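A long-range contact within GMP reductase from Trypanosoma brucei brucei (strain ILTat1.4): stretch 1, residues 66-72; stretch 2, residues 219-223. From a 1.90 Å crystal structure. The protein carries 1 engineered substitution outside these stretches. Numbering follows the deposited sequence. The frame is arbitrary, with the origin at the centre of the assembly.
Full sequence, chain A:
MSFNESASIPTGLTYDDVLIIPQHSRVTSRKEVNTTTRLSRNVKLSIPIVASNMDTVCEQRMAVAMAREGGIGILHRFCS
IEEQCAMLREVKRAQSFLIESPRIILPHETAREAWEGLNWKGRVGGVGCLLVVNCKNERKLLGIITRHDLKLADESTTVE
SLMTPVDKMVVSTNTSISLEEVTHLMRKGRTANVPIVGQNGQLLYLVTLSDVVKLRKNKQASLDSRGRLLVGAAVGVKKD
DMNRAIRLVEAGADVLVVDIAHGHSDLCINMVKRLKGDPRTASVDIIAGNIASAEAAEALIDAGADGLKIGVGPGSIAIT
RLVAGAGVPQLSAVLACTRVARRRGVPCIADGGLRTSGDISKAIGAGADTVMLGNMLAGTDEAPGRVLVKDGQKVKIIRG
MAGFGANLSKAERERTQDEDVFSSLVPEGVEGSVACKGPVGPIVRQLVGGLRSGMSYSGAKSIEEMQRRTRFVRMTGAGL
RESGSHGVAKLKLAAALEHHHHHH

Stretch 1 (66-72) MAREGGI
Stretch 2 (219-223) KQASL

The end of a helix leaves carbonyl groups without the usual helical partners, and a distant segment of irregular backbone can supply one. In GMP reductase, residues 66-68 belong to a helix that begins earlier in the chain, and Gly-70 is the first residue to leave helical phi/psi, at 99/3, in a Schellman motif: Gly-71 N bonds to Met-66 O (2.9 Å) and Gly-70 N to Ala-67 O (3.0 Å). Residues 219-223, an irregular strand-free segment, pack against this turn, burying 258 Å² in all.

Lys-219, modelled only to CB, stands clear of the turn. Gln-220 (phi/psi -74/-34, chi1 t), modelled to CG, makes the first contacts: its CG lies 3.6 Å from Glu-69 O, and its carbonyl O sits 3.4 Å from Gly-70 CA in a CA-H...O contact. Glycine suits this place twice over, since an ideal CB on Gly-70 would come within 3.0 Å of Gln-220 CG and would also jam against the preceding carbonyl.

Ala-221 then extends the chain (-59/145), its CA 4.4 Å from Gly-70 CA. Its CA also approaches Ala-67 O at 3.3 Å, a second CA-H...O contact, while its amide N is buried without a partner.

Ser-222 (-81/111) is the anchor, with its CA 4.9 Å from Ala-67 CA and its CA-to-CB bond directed toward the turn. Its N donates to Ala-67 O at 2.8 Å and a nearly linear 169°, so that this carbonyl accepts from both Gly-70 N and Ser-222 N. With chi1 at -44° (m), Ser-222 OG donates to Gly-71 O at 2.6 Å; Gly-70 O, 3.1 Å from the same OG, is too poorly angled to bond. The backbone N and side-chain OG of one serine thus bond to two carbonyls, Ala-67 O in the helix and Gly-71 O beyond the turn.

Leu-223 (-122/145; chi1 m, chi2 t) directs its CA-to-CB bond away and makes no contact.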

# COMPACT_ATOMS: atom_id res chain seq x y z
N MET A 66 -11.42 27.13 27.46
CA MET A 66 -12.09 27.92 26.43
C MET A 66 -12.48 29.30 26.96
O MET A 66 -12.30 30.31 26.27
CB MET A 66 -13.33 27.18 25.93
CG MET A 66 -13.05 25.92 25.13
SD MET A 66 -12.03 26.29 23.66
CE MET A 66 -12.86 27.73 22.98
N ALA A 67 -13.04 29.35 28.16
CA ALA A 67 -13.38 30.64 28.75
C ALA A 67 -12.14 31.50 28.95
O ALA A 67 -12.18 32.73 28.76
CB ALA A 67 -14.12 30.42 30.08
N ARG A 68 -11.02 30.89 29.35
CA ARG A 68 -9.80 31.66 29.54
C ARG A 68 -9.30 32.26 28.24
O ARG A 68 -8.70 33.34 28.25
CB ARG A 68 -8.71 30.79 30.17
CG ARG A 68 -8.97 30.54 31.64
CD ARG A 68 -7.82 29.84 32.35
NE ARG A 68 -8.12 29.76 33.77
CZ ARG A 68 -7.65 28.84 34.61
NH1 ARG A 68 -6.83 27.89 34.17
NH2 ARG A 68 -7.99 28.88 35.89
N GLU A 69 -9.53 31.59 27.11
CA GLU A 69 -9.18 32.15 25.81
C GLU A 69 -10.21 33.15 25.30
O GLU A 69 -9.98 33.75 24.24
CB GLU A 69 -8.99 31.04 24.77
CG GLU A 69 -7.94 29.99 25.14
CD GLU A 69 -6.54 30.56 25.19
OE1 GLU A 69 -6.26 31.55 24.48
OE2 GLU A 69 -5.71 30.02 25.94
N GLY A 70 -11.32 33.35 25.98
CA GLY A 70 -12.30 34.31 25.52
C GLY A 70 -13.47 33.71 24.78
O GLY A 70 -14.34 34.47 24.32
N GLY A 71 -13.53 32.39 24.67
CA GLY A 71 -14.68 31.66 24.14
C GLY A 71 -15.50 31.04 25.25
O GLY A 71 -15.61 31.59 26.35
N ILE A 72 -16.03 29.84 24.99
CA ILE A 72 -16.87 29.16 25.98
C ILE A 72 -16.92 27.68 25.62
O ILE A 72 -16.74 27.30 24.46
CB ILE A 72 -18.28 29.79 26.06
CG1 ILE A 72 -18.97 29.45 27.39
CG2 ILE A 72 -19.18 29.34 24.88
CD1 ILE A 72 -20.28 30.17 27.60
N LYS A 219 -8.16 41.39 29.89
CA LYS A 219 -9.54 41.00 30.13
C LYS A 219 -10.12 40.36 28.87
O LYS A 219 -11.20 40.75 28.41
CB LYS A 219 -10.39 42.19 30.57
N GLN A 220 -9.39 39.40 28.30
CA GLN A 220 -9.95 38.56 27.26
C GLN A 220 -10.93 37.54 27.83
O GLN A 220 -11.93 37.21 27.17
CB GLN A 220 -8.82 37.84 26.52
CG GLN A 220 -9.25 37.10 25.26
N ALA A 221 -10.68 37.04 29.04
CA ALA A 221 -11.42 35.88 29.55
C ALA A 221 -12.92 36.13 29.60
O ALA A 221 -13.38 37.24 29.87
CB ALA A 221 -10.92 35.50 30.94
N SER A 222 -13.69 35.07 29.32
CA SER A 222 -15.15 35.12 29.40
C SER A 222 -15.57 34.94 30.86
O SER A 222 -15.43 33.85 31.41
CB SER A 222 -15.78 34.03 28.54
OG SER A 222 -15.14 33.98 27.28
N LEU A 223 -16.10 36.00 31.47
CA LEU A 223 -16.38 36.06 32.90
C LEU A 223 -17.86 36.34 33.16
O LEU A 223 -18.49 37.10 32.42
CB LEU A 223 -15.53 37.16 33.58
CG LEU A 223 -14.02 36.99 33.42
CD1 LEU A 223 -13.23 38.10 34.15
CD2 LEU A 223 -13.60 35.60 33.92